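PDB 2X4H: iron dependent repressor from Sulfolobus solfataricus, which probably acts as a metal-responsive, DNA-binding transcription regulator of the DtxR/MntR family that works as a dimer. Local coordinates for residues His85-Ile90 / Lys120-Leu125; Asn79-Ala84 / Gln108-Ile113; Leu19-Arg24 / Asn35-Asp40. One frame throughout, in Å; residues are numbered along the deposited sequence.

Interaction 1 (His85-Ile90 / Lys120-Leu125); sequences HRVIEI and KLYNYL. With ZN (zinc ion), chain M; ZN (zinc ion), chain N.
Apolar packing alone joins helix 85-90 to the segment 120-125; no hydrogen bond crosses between them. V87 is the hub, its two methyls divided between partners. V87 and L121 slide past each other in opposite directions, CG1 of V87, anti to the backbone N (chi1 170°), meeting L121 CG at 3.6 Å, with CD1 of L125 on the same methyl. CG2 of V87 comes instead to the edge of the Y122 ring, near its plane, 3.8 Å from Y122 CD1, the two side chains crossing at about a right angle. L125 CD1 also rests 3.5 Å from the carbonyl O of V87, and I90 closes the end of the contact with CG2 against that same leucine methyl.

Metal coordination occupies the side of helix 85-90 turned away from this packing. H85 NE2 holds one zinc at 1.9 Å, and E89, one turn later, completes an i, i+4 pair by binding that ion through OE2 at 2.1 Å. The other carboxylate oxygen, OE1, grips the second zinc at 1.9 Å, so the glutamate bridges the ions, and one water is bound to both. C103 completes the protein ligands of the first ion, C131 and H133 those of the second. The helix pairing thus packs the apolar back of a helix that carries a dinuclear zinc site on its other side, in a DtxR/MntR-type metal-binding and dimerisation domain.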
loop_
_atom_site.group_PDB
_atom_site.type_symbol
_atom_site.label_atom_id
_atom_site.label_comp_id
_atom_site.label_asym_id
_atom_site.label_seq_id
_atom_site.Cartn_x
_atom_site.Cartn_y
_atom_site.Cartn_z
ATOM N N HIS C 85 -17.648 6.139 -13.366
ATOM C CA HIS C 85 -18.718 5.157 -13.361
ATOM C C HIS C 85 -19.892 5.664 -14.212
ATOM O O HIS C 85 -20.372 4.979 -15.122
ATOM C CB HIS C 85 -19.173 4.832 -11.908
ATOM C CG HIS C 85 -20.406 3.979 -11.836
ATOM N ND1 HIS C 85 -20.400 2.628 -12.131
ATOM C CD2 HIS C 85 -21.701 4.308 -11.588
ATOM C CE1 HIS C 85 -21.634 2.159 -12.028
ATOM N NE2 HIS C 85 -22.447 3.164 -11.732
ATOM N N ARG C 86 -20.298 6.899 -13.959
ATOM C CA ARG C 86 -21.513 7.451 -14.528
ATOM C C ARG C 86 -21.355 7.919 -15.990
ATOM O O ARG C 86 -22.278 7.758 -16.808
ATOM C CB ARG C 86 -22.004 8.566 -13.594
ATOM C CG ARG C 86 -22.502 8.014 -12.272
ATOM C CD ARG C 86 -22.910 9.065 -11.245
ATOM N NE ARG C 86 -23.317 8.394 -10.012
ATOM C CZ ARG C 86 -23.575 8.979 -8.844
ATOM N NH1 ARG C 86 -23.451 10.280 -8.663
ATOM N NH2 ARG C 86 -23.912 8.228 -7.814
ATOM N N VAL C 87 -20.195 8.472 -16.336
ATOM C CA VAL C 87 -19.904 8.767 -17.732
ATOM C C VAL C 87 -19.881 7.479 -18.571
ATOM O O VAL C 87 -20.479 7.430 -19.645
ATOM C CB VAL C 87 -18.594 9.554 -17.876
ATOM C CG1 VAL C 87 -18.164 9.639 -19.337
ATOM C CG2 VAL C 87 -18.747 10.956 -17.240
ATOM N N ILE C 88 -19.214 6.431 -18.090
ATOM C CA ILE C 88 -19.243 5.143 -18.785
ATOM C C ILE C 88 -20.678 4.626 -18.928
ATOM O O ILE C 88 -21.062 4.194 -20.008
ATOM C CB ILE C 88 -18.345 4.095 -18.104
ATOM C CG1 ILE C 88 -16.882 4.322 -18.492
ATOM C CG2 ILE C 88 -18.724 2.676 -18.558
ATOM C CD1 ILE C 88 -15.913 3.671 -17.562
ATOM N N GLU C 89 -21.487 4.715 -17.874
ATOM C CA GLU C 89 -22.865 4.256 -17.964
ATOM C C GLU C 89 -23.604 4.889 -19.129
ATOM O O GLU C 89 -24.357 4.213 -19.816
ATOM C CB GLU C 89 -23.668 4.591 -16.712
ATOM C CG GLU C 89 -23.323 3.793 -15.524
ATOM C CD GLU C 89 -24.398 3.830 -14.450
ATOM O OE1 GLU C 89 -25.071 4.889 -14.266
ATOM O OE2 GLU C 89 -24.524 2.791 -13.753
ATOM N N ILE C 90 -23.422 6.198 -19.304
ATOM C CA ILE C 90 -24.080 6.935 -20.365
ATOM C C ILE C 90 -23.652 6.437 -21.732
ATOM O O ILE C 90 -24.505 6.247 -22.611
ATOM C CB ILE C 90 -23.853 8.456 -20.267
ATOM C CG1 ILE C 90 -24.679 9.023 -19.106
ATOM C CG2 ILE C 90 -24.277 9.179 -21.583
ATOM C CD1 ILE C 90 -24.421 10.475 -18.783
ATOM N N LYS C 120 -12.280 13.335 -21.377
ATOM C CA LYS C 120 -12.557 13.521 -22.803
ATOM C C LYS C 120 -13.871 12.882 -23.204
ATOM O O LYS C 120 -14.567 13.398 -24.081
ATOM C CB LYS C 120 -11.377 13.069 -23.667
ATOM C CG LYS C 120 -10.293 14.158 -23.664
ATOM C CD LYS C 120 -9.135 13.920 -24.585
ATOM C CE LYS C 120 -8.394 15.235 -24.814
ATOM N NZ LYS C 120 -6.959 15.020 -25.083
ATOM N N LEU C 121 -14.224 11.785 -22.546
ATOM C CA LEU C 121 -15.446 11.059 -22.844
ATOM C C LEU C 121 -16.628 11.878 -22.347
ATOM O O LEU C 121 -17.668 11.929 -22.992
ATOM C CB LEU C 121 -15.439 9.645 -22.248
ATOM C CG LEU C 121 -16.659 8.742 -22.494
ATOM C CD1 LEU C 121 -16.931 8.556 -23.988
ATOM C CD2 LEU C 121 -16.537 7.402 -21.810
ATOM N N TYR C 122 -16.434 12.553 -21.219
ATOM C CA TYR C 122 -17.424 13.471 -20.672
ATOM C C TYR C 122 -17.727 14.574 -21.664
ATOM O O TYR C 122 -18.901 14.810 -22.009
ATOM C CB TYR C 122 -16.883 14.023 -19.356
ATOM C CG TYR C 122 -17.692 15.076 -18.643
ATOM C CD1 TYR C 122 -18.757 14.718 -17.822
ATOM C CD2 TYR C 122 -17.329 16.400 -18.693
ATOM C CE1 TYR C 122 -19.477 15.658 -17.114
ATOM C CE2 TYR C 122 -18.043 17.364 -17.978
ATOM C CZ TYR C 122 -19.133 16.989 -17.189
ATOM O OH TYR C 122 -19.872 17.941 -16.466
ATOM N N ASN C 123 -16.683 15.206 -22.188
ATOM C CA ASN C 123 -16.892 16.224 -23.228
ATOM C C ASN C 123 -17.575 15.656 -24.484
ATOM O O ASN C 123 -18.491 16.251 -25.014
ATOM C CB ASN C 123 -15.574 16.923 -23.589
ATOM C CG ASN C 123 -15.010 17.742 -22.428
ATOM O OD1 ASN C 123 -15.661 17.937 -21.399
ATOM N ND2 ASN C 123 -13.780 18.200 -22.584
ATOM N N TYR C 124 -17.122 14.497 -24.948
ATOM C CA TYR C 124 -17.675 13.856 -26.149
ATOM C C TYR C 124 -19.167 13.560 -26.021
ATOM O O TYR C 124 -19.889 13.678 -26.996
ATOM C CB TYR C 124 -16.908 12.583 -26.407
ATOM C CG TYR C 124 -17.283 11.788 -27.618
ATOM C CD1 TYR C 124 -16.805 12.142 -28.878
ATOM C CD2 TYR C 124 -18.054 10.627 -27.496
ATOM C CE1 TYR C 124 -17.130 11.376 -30.015
ATOM C CE2 TYR C 124 -18.372 9.849 -28.606
ATOM C CZ TYR C 124 -17.911 10.237 -29.864
ATOM O OH TYR C 124 -18.235 9.486 -30.966
ATOM N N LEU C 125 -19.618 13.203 -24.815
ATOM C CA LEU C 125 -21.033 12.904 -24.551
ATOM C C LEU C 125 -21.856 14.138 -24.226
ATOM O O LEU C 125 -23.022 14.029 -23.861
ATOM C CB LEU C 125 -21.151 11.922 -23.394
ATOM C CG LEU C 125 -20.499 10.546 -23.620
ATOM C CD1 LEU C 125 -20.454 9.747 -22.275
ATOM C CD2 LEU C 125 -21.190 9.750 -24.714
HETATM ZN ZN ZN M . -24.331 2.757 -11.674
HETATM ZN ZN ZN N . -26.031 5.248 -12.674
HETATM O O HOH W 1 -24.727 4.683 -10.641
#

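Interaction 2 (Asn79-Ala84 / Gln108-Ile113); sequences NYLIKA and QFDYLI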
loop_
_atom_site.group_PDB
_atom_site.type_symbol
_atom_site.label_atom_id
_atom_site.label_comp_id
_atom_site.label_asym_id
_atom_site.label_seq_id
_atom_site.Cartn_x
_atom_site.Cartn_y
_atom_site.Cartn_z
ATOM N N ASN C 79 -14.765 11.694 -6.290
ATOM C CA ASN C 79 -15.514 12.321 -7.384
ATOM C C ASN C 79 -15.060 11.758 -8.729
ATOM O O ASN C 79 -15.871 11.486 -9.607
ATOM C CB ASN C 79 -15.347 13.835 -7.370
ATOM C CG ASN C 79 -16.105 14.490 -6.248
ATOM O OD1 ASN C 79 -16.945 13.869 -5.602
ATOM N ND2 ASN C 79 -15.816 15.759 -6.010
ATOM N N TYR C 80 -13.757 11.542 -8.862
ATOM C CA TYR C 80 -13.248 11.085 -10.130
ATOM C C TYR C 80 -13.771 9.665 -10.460
ATOM O O TYR C 80 -14.155 9.395 -11.614
ATOM C CB TYR C 80 -11.725 11.177 -10.208
ATOM C CG TYR C 80 -11.280 10.467 -11.419
ATOM C CD1 TYR C 80 -11.579 10.973 -12.692
ATOM C CD2 TYR C 80 -10.660 9.223 -11.326
ATOM C CE1 TYR C 80 -11.235 10.258 -13.843
ATOM C CE2 TYR C 80 -10.300 8.506 -12.473
ATOM C CZ TYR C 80 -10.577 9.028 -13.715
ATOM O OH TYR C 80 -10.184 8.304 -14.812
ATOM N N LEU C 81 -13.854 8.780 -9.468
ATOM C CA LEU C 81 -14.464 7.462 -9.724
ATOM C C LEU C 81 -15.993 7.540 -10.008
ATOM O O LEU C 81 -16.535 6.765 -10.809
ATOM C CB LEU C 81 -14.176 6.497 -8.584
ATOM C CG LEU C 81 -14.725 5.073 -8.650
ATOM C CD1 LEU C 81 -14.543 4.492 -10.034
ATOM C CD2 LEU C 81 -14.001 4.199 -7.607
ATOM N N ILE C 82 -16.674 8.471 -9.351
ATOM C CA ILE C 82 -18.112 8.656 -9.530
ATOM C C ILE C 82 -18.371 9.140 -10.937
ATOM O O ILE C 82 -19.242 8.618 -11.629
ATOM C CB ILE C 82 -18.694 9.634 -8.495
ATOM C CG1 ILE C 82 -18.805 8.947 -7.118
ATOM C CG2 ILE C 82 -20.067 10.175 -8.976
ATOM C CD1 ILE C 82 -19.115 9.871 -5.928
ATOM N N LYS C 83 -17.587 10.125 -11.362
ATOM C CA LYS C 83 -17.588 10.626 -12.730
ATOM C C LYS C 83 -17.289 9.491 -13.711
ATOM O O LYS C 83 -17.956 9.352 -14.723
ATOM C CB LYS C 83 -16.556 11.764 -12.863
ATOM C CG LYS C 83 -16.529 12.466 -14.215
ATOM C CD LYS C 83 -15.575 13.659 -14.313
ATOM C CE LYS C 83 -15.715 14.303 -15.700
ATOM N NZ LYS C 83 -14.866 15.513 -15.947
ATOM N N ALA C 84 -16.292 8.664 -13.421
ATOM C CA ALA C 84 -15.929 7.571 -14.338
ATOM C C ALA C 84 -17.055 6.546 -14.482
ATOM O O ALA C 84 -17.382 6.159 -15.597
ATOM C CB ALA C 84 -14.606 6.875 -13.909
ATOM N N GLN C 108 -16.982 -3.153 -13.414
ATOM C CA GLN C 108 -15.853 -4.041 -13.707
ATOM C C GLN C 108 -14.602 -3.355 -14.273
ATOM O O GLN C 108 -13.559 -3.969 -14.323
ATOM C CB GLN C 108 -16.300 -5.177 -14.647
ATOM C CG GLN C 108 -17.279 -6.139 -13.988
ATOM C CD GLN C 108 -17.814 -7.184 -14.934
ATOM O OE1 GLN C 108 -17.053 -7.838 -15.652
ATOM N NE2 GLN C 108 -19.141 -7.363 -14.930
ATOM N N PHE C 109 -14.686 -2.107 -14.722
ATOM C CA PHE C 109 -13.490 -1.431 -15.253
ATOM C C PHE C 109 -13.420 0.094 -15.074
ATOM O O PHE C 109 -12.365 0.685 -15.319
ATOM C CB PHE C 109 -13.291 -1.782 -16.740
ATOM C CG PHE C 109 -14.393 -1.310 -17.639
ATOM C CD1 PHE C 109 -14.262 -0.128 -18.369
ATOM C CD2 PHE C 109 -15.556 -2.066 -17.794
ATOM C CE1 PHE C 109 -15.296 0.321 -19.216
ATOM C CE2 PHE C 109 -16.588 -1.630 -18.629
ATOM C CZ PHE C 109 -16.457 -0.431 -19.343
ATOM N N ASP C 110 -14.521 0.728 -14.664
ATOM C CA ASP C 110 -14.527 2.178 -14.441
ATOM C C ASP C 110 -13.322 2.675 -13.670
ATOM O O ASP C 110 -12.720 3.644 -14.080
ATOM C CB ASP C 110 -15.826 2.676 -13.785
ATOM C CG ASP C 110 -16.221 1.911 -12.541
ATOM O OD1 ASP C 110 -15.371 1.215 -11.911
ATOM O OD2 ASP C 110 -17.418 2.016 -12.167
ATOM N N TYR C 111 -12.968 1.990 -12.583
ATOM C CA TYR C 111 -11.857 2.381 -11.695
ATOM C C TYR C 111 -10.459 2.250 -12.326
ATOM O O TYR C 111 -9.488 2.736 -11.776
ATOM C CB TYR C 111 -11.902 1.557 -10.385
ATOM C CG TYR C 111 -11.615 0.064 -10.576
ATOM C CD1 TYR C 111 -10.361 -0.465 -10.268
ATOM C CD2 TYR C 111 -12.588 -0.810 -11.075
ATOM C CE1 TYR C 111 -10.078 -1.818 -10.458
ATOM C CE2 TYR C 111 -12.314 -2.159 -11.277
ATOM C CZ TYR C 111 -11.055 -2.656 -10.955
ATOM O OH TYR C 111 -10.763 -3.981 -11.137
ATOM N N LEU C 112 -10.357 1.595 -13.484
ATOM C CA LEU C 112 -9.069 1.450 -14.181
ATOM C C LEU C 112 -8.845 2.521 -15.259
ATOM O O LEU C 112 -7.737 2.658 -15.756
ATOM C CB LEU C 112 -8.953 0.035 -14.785
ATOM C CG LEU C 112 -8.788 -1.009 -13.668
ATOM C CD1 LEU C 112 -9.320 -2.374 -14.060
ATOM C CD2 LEU C 112 -7.321 -1.109 -13.167
ATOM N N ILE C 113 -9.881 3.276 -15.626
ATOM C CA ILE C 113 -9.753 4.219 -16.740
ATOM C C ILE C 113 -9.016 5.474 -16.267
ATOM O O ILE C 113 -9.402 6.053 -15.267
ATOM C CB ILE C 113 -11.131 4.634 -17.346
ATOM C CG1 ILE C 113 -11.947 3.411 -17.799
ATOM C CG2 ILE C 113 -10.941 5.531 -18.547
ATOM C CD1 ILE C 113 -11.245 2.545 -18.786
#
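Y80 reaches I113 end-on, its OH meeting the carbonyl O. The contact lies in the DtxR/MntR metal-binding and dimerisation domain, where helix 72-94 packs against the loop joining helices 99-107 and 115-124. With CG anti to the backbone N, the ring reaches the loop with its edge, and I113 O sits in the ring plane. The Y80 OH donates a very short hydrogen bond of 2.4 Å to I113 O, approaching from above the carbonyl plane, 38° out of it, with a C=O...O angle of 134°. An alanine here would remove the ring and this bond, and would probably leave the I113 carbonyl less firmly fixed against the helix.

Van der Waals contacts follow along the helix. L81 CD1 lies 3.8 Å from Y111 CA and close to D110 OD1, the L81 and D110 side chains crossing obliquely; the apolar pair is L81 CD1 with Y111 CB, at 4.0 Å. A84 places CB 3.7 Å from the carbonyl O of D110. F16 of helix 13-27 also packs on L81, while I118 touches Y80, A84 and I113.

D110 holds its carboxylate in the crowded position between backbone N and carbonyl carbon. R13 forms a salt bridge to OD1, and OD2 accepts a hydrogen bond from the zinc ligand H85, a second-shell link that would orient the imidazole. D110 OD1 also takes a weak bond from Y111 N at 2.6 Å, bent to 122° at the hydrogen.

Interaction 3 (Leu19-Arg24 / Asn35-Asp40); sequences LLTIKR and NRIAKD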
loop_
_atom_site.group_PDB
_atom_site.type_symbol
_atom_site.label_atom_id
_atom_site.label_comp_id
_atom_site.label_asym_id
_atom_site.label_seq_id
_atom_site.Cartn_x
_atom_site.Cartn_y
_atom_site.Cartn_z
ATOM N N LEU C 19 -13.218 5.313 1.622
ATOM C CA LEU C 19 -13.227 6.770 1.573
ATOM C C LEU C 19 -14.611 7.357 1.734
ATOM O O LEU C 19 -14.749 8.443 2.296
ATOM C CB LEU C 19 -12.616 7.311 0.281
ATOM C CG LEU C 19 -11.153 6.979 -0.011
ATOM C CD1 LEU C 19 -10.702 7.760 -1.228
ATOM C CD2 LEU C 19 -10.233 7.252 1.189
ATOM N N LEU C 20 -15.631 6.669 1.235
ATOM C CA LEU C 20 -17.006 7.146 1.413
ATOM C C LEU C 20 -17.422 6.972 2.869
ATOM O O LEU C 20 -18.191 7.772 3.387
ATOM C CB LEU C 20 -17.986 6.411 0.492
ATOM C CG LEU C 20 -17.942 6.825 -0.981
ATOM C CD1 LEU C 20 -18.512 5.738 -1.890
ATOM C CD2 LEU C 20 -18.677 8.153 -1.177
ATOM N N THR C 21 -16.911 5.933 3.528
ATOM C CA THR C 21 -17.219 5.720 4.940
ATOM C C THR C 21 -16.507 6.735 5.831
ATOM O O THR C 21 -17.088 7.238 6.776
ATOM C CB THR C 21 -16.827 4.335 5.405
ATOM O OG1 THR C 21 -17.492 3.354 4.607
ATOM C CG2 THR C 21 -17.222 4.157 6.843
ATOM N N ILE C 22 -15.247 7.014 5.526
ATOM C CA ILE C 22 -14.489 8.053 6.219
ATOM C C ILE C 22 -15.150 9.434 6.006
ATOM O O ILE C 22 -15.310 10.206 6.956
ATOM C CB ILE C 22 -12.999 8.061 5.747
ATOM C CG1 ILE C 22 -12.288 6.796 6.212
ATOM C CG2 ILE C 22 -12.249 9.317 6.241
ATOM C CD1 ILE C 22 -10.962 6.547 5.512
ATOM N N LYS C 23 -15.558 9.732 4.776
ATOM C CA LYS C 23 -16.186 11.042 4.463
ATOM C C LYS C 23 -17.477 11.318 5.250
ATOM O O LYS C 23 -17.739 12.455 5.632
ATOM C CB LYS C 23 -16.437 11.187 2.947
ATOM C CG LYS C 23 -16.840 12.602 2.485
ATOM C CD LYS C 23 -17.078 12.643 0.985
ATOM C CE LYS C 23 -17.514 14.027 0.500
ATOM N NZ LYS C 23 -18.841 14.392 1.032
ATOM N N ARG C 24 -18.273 10.281 5.492
ATOM C CA ARG C 24 -19.522 10.422 6.248
ATOM C C ARG C 24 -19.240 10.987 7.653
ATOM O O ARG C 24 -19.837 11.971 8.054
ATOM C CB ARG C 24 -20.248 9.064 6.319
ATOM C CG ARG C 24 -21.670 9.097 6.869
ATOM C CD ARG C 24 -22.183 7.707 7.290
ATOM N NE ARG C 24 -22.163 6.696 6.218
ATOM C CZ ARG C 24 -21.415 5.579 6.199
ATOM N NH1 ARG C 24 -20.576 5.271 7.193
ATOM N NH2 ARG C 24 -21.504 4.742 5.168
ATOM N N ASN C 35 -12.119 1.591 14.358
ATOM C CA ASN C 35 -13.139 0.570 14.669
ATOM C C ASN C 35 -14.568 0.902 14.209
ATOM O O ASN C 35 -15.389 0.001 14.010
ATOM C CB ASN C 35 -13.072 0.244 16.148
ATOM C CG ASN C 35 -11.701 -0.262 16.535
ATOM O OD1 ASN C 35 -11.343 -1.392 16.229
ATOM N ND2 ASN C 35 -10.907 0.594 17.159
ATOM N N ARG C 36 -14.858 2.181 13.997
ATOM C CA ARG C 36 -16.155 2.564 13.425
ATOM C C ARG C 36 -16.191 2.235 11.935
ATOM O O ARG C 36 -17.180 1.694 11.440
ATOM C CB ARG C 36 -16.462 4.051 13.667
ATOM C CG ARG C 36 -16.648 4.439 15.143
ATOM C CD ARG C 36 -17.872 3.782 15.804
ATOM N NE ARG C 36 -19.159 4.317 15.351
ATOM C CZ ARG C 36 -20.103 3.646 14.683
ATOM N NH1 ARG C 36 -19.936 2.380 14.325
ATOM N NH2 ARG C 36 -21.242 4.271 14.358
ATOM N N ILE C 37 -15.096 2.546 11.241
ATOM C CA ILE C 37 -14.922 2.180 9.836
ATOM C C ILE C 37 -15.079 0.674 9.659
ATOM O O ILE C 37 -15.730 0.214 8.718
ATOM C CB ILE C 37 -13.539 2.568 9.306
ATOM C CG1 ILE C 37 -13.307 4.080 9.403
ATOM C CG2 ILE C 37 -13.371 2.085 7.863
ATOM C CD1 ILE C 37 -11.873 4.514 9.060
ATOM N N ALA C 38 -14.481 -0.076 10.581
ATOM C CA ALA C 38 -14.475 -1.531 10.538
ATOM C C ALA C 38 -15.883 -2.093 10.673
ATOM O O ALA C 38 -16.294 -2.970 9.905
ATOM C CB ALA C 38 -13.571 -2.082 11.648
ATOM N N LYS C 39 -16.622 -1.580 11.651
ATOM C CA LYS C 39 -17.997 -2.026 11.877
ATOM C C LYS C 39 -18.932 -1.628 10.725
ATOM O O LYS C 39 -19.774 -2.438 10.280
ATOM C CB LYS C 39 -18.503 -1.464 13.205
ATOM C CG LYS C 39 -19.805 -2.089 13.727
ATOM C CD LYS C 39 -20.196 -1.443 15.063
ATOM C CE LYS C 39 -21.511 -1.973 15.614
ATOM N NZ LYS C 39 -21.662 -1.569 17.054
ATOM N N ASP C 40 -18.780 -0.404 10.224
ATOM C CA ASP C 40 -19.606 0.047 9.090
ATOM C C ASP C 40 -19.425 -0.848 7.851
ATOM O O ASP C 40 -20.401 -1.225 7.217
ATOM C CB ASP C 40 -19.311 1.512 8.746
ATOM C CG ASP C 40 -19.659 2.472 9.892
ATOM O OD1 ASP C 40 -19.211 3.639 9.865
ATOM O OD2 ASP C 40 -20.375 2.059 10.831
#
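D40 OD1 has two polar partners: a hydrogen bond with Y25 OH, just beyond the first segment, and a salt bridge to R24 NH1 at 3.4 Å. The setting is the helix-turn-helix-type DNA-binding domain of the DtxR/MntR family, in which helices 13-27 and 34-41 pack together. Their short segments cross at 124°, with axes 10.1 Å apart at closest approach.

R24 meets D40 tip to tip. The arginine chain bends at chi3 (-57°), and OD1 lies at the guanidinium edge near its plane, yet the two flat groups are turned 77° apart, and no hydrogen bond accompanies the ion pair. OD2 of D40 lies 3.5 Å from R36 NH1, one turn back on the same helix, well out of that guanidinium plane, so charge alone links them. The carboxylate thus joins two arginines in a network that would probably favour its ionised form.

Beneath the charges, T21 presents its methyl and not its hydroxyl: CG2, anti to the backbone N, touches D40 OD1 at 3.7 Å, while OG1 bonds back to S17 O. A32 touches both isoleucines, V48 packs on I37 and V61 on I22; the pair crosses obliquely, I37 CD1 lying 3.7 Å from I22 CG1.

Overall arrangement
Interactions 1 and 2 share helix 72-94, and their centres lie 10 Å apart. Both are buried and both touch the second subunit. They join through the H85-D110 link, one second-shell contact of the zinc site beside interaction 1. Interaction 3 belongs to the N-terminal domain, its centre about 29 Å from that of interaction 1 and 20 Å from that of interaction 2, and no other chain touches its segments. Chemistry follows place: interaction 1 is apolar with metal behind it, interaction 2 adds a tyrosine-carbonyl bond, and interaction 3 sets a buried isoleucine pair beneath an arginine-aspartate pair nearer the surface.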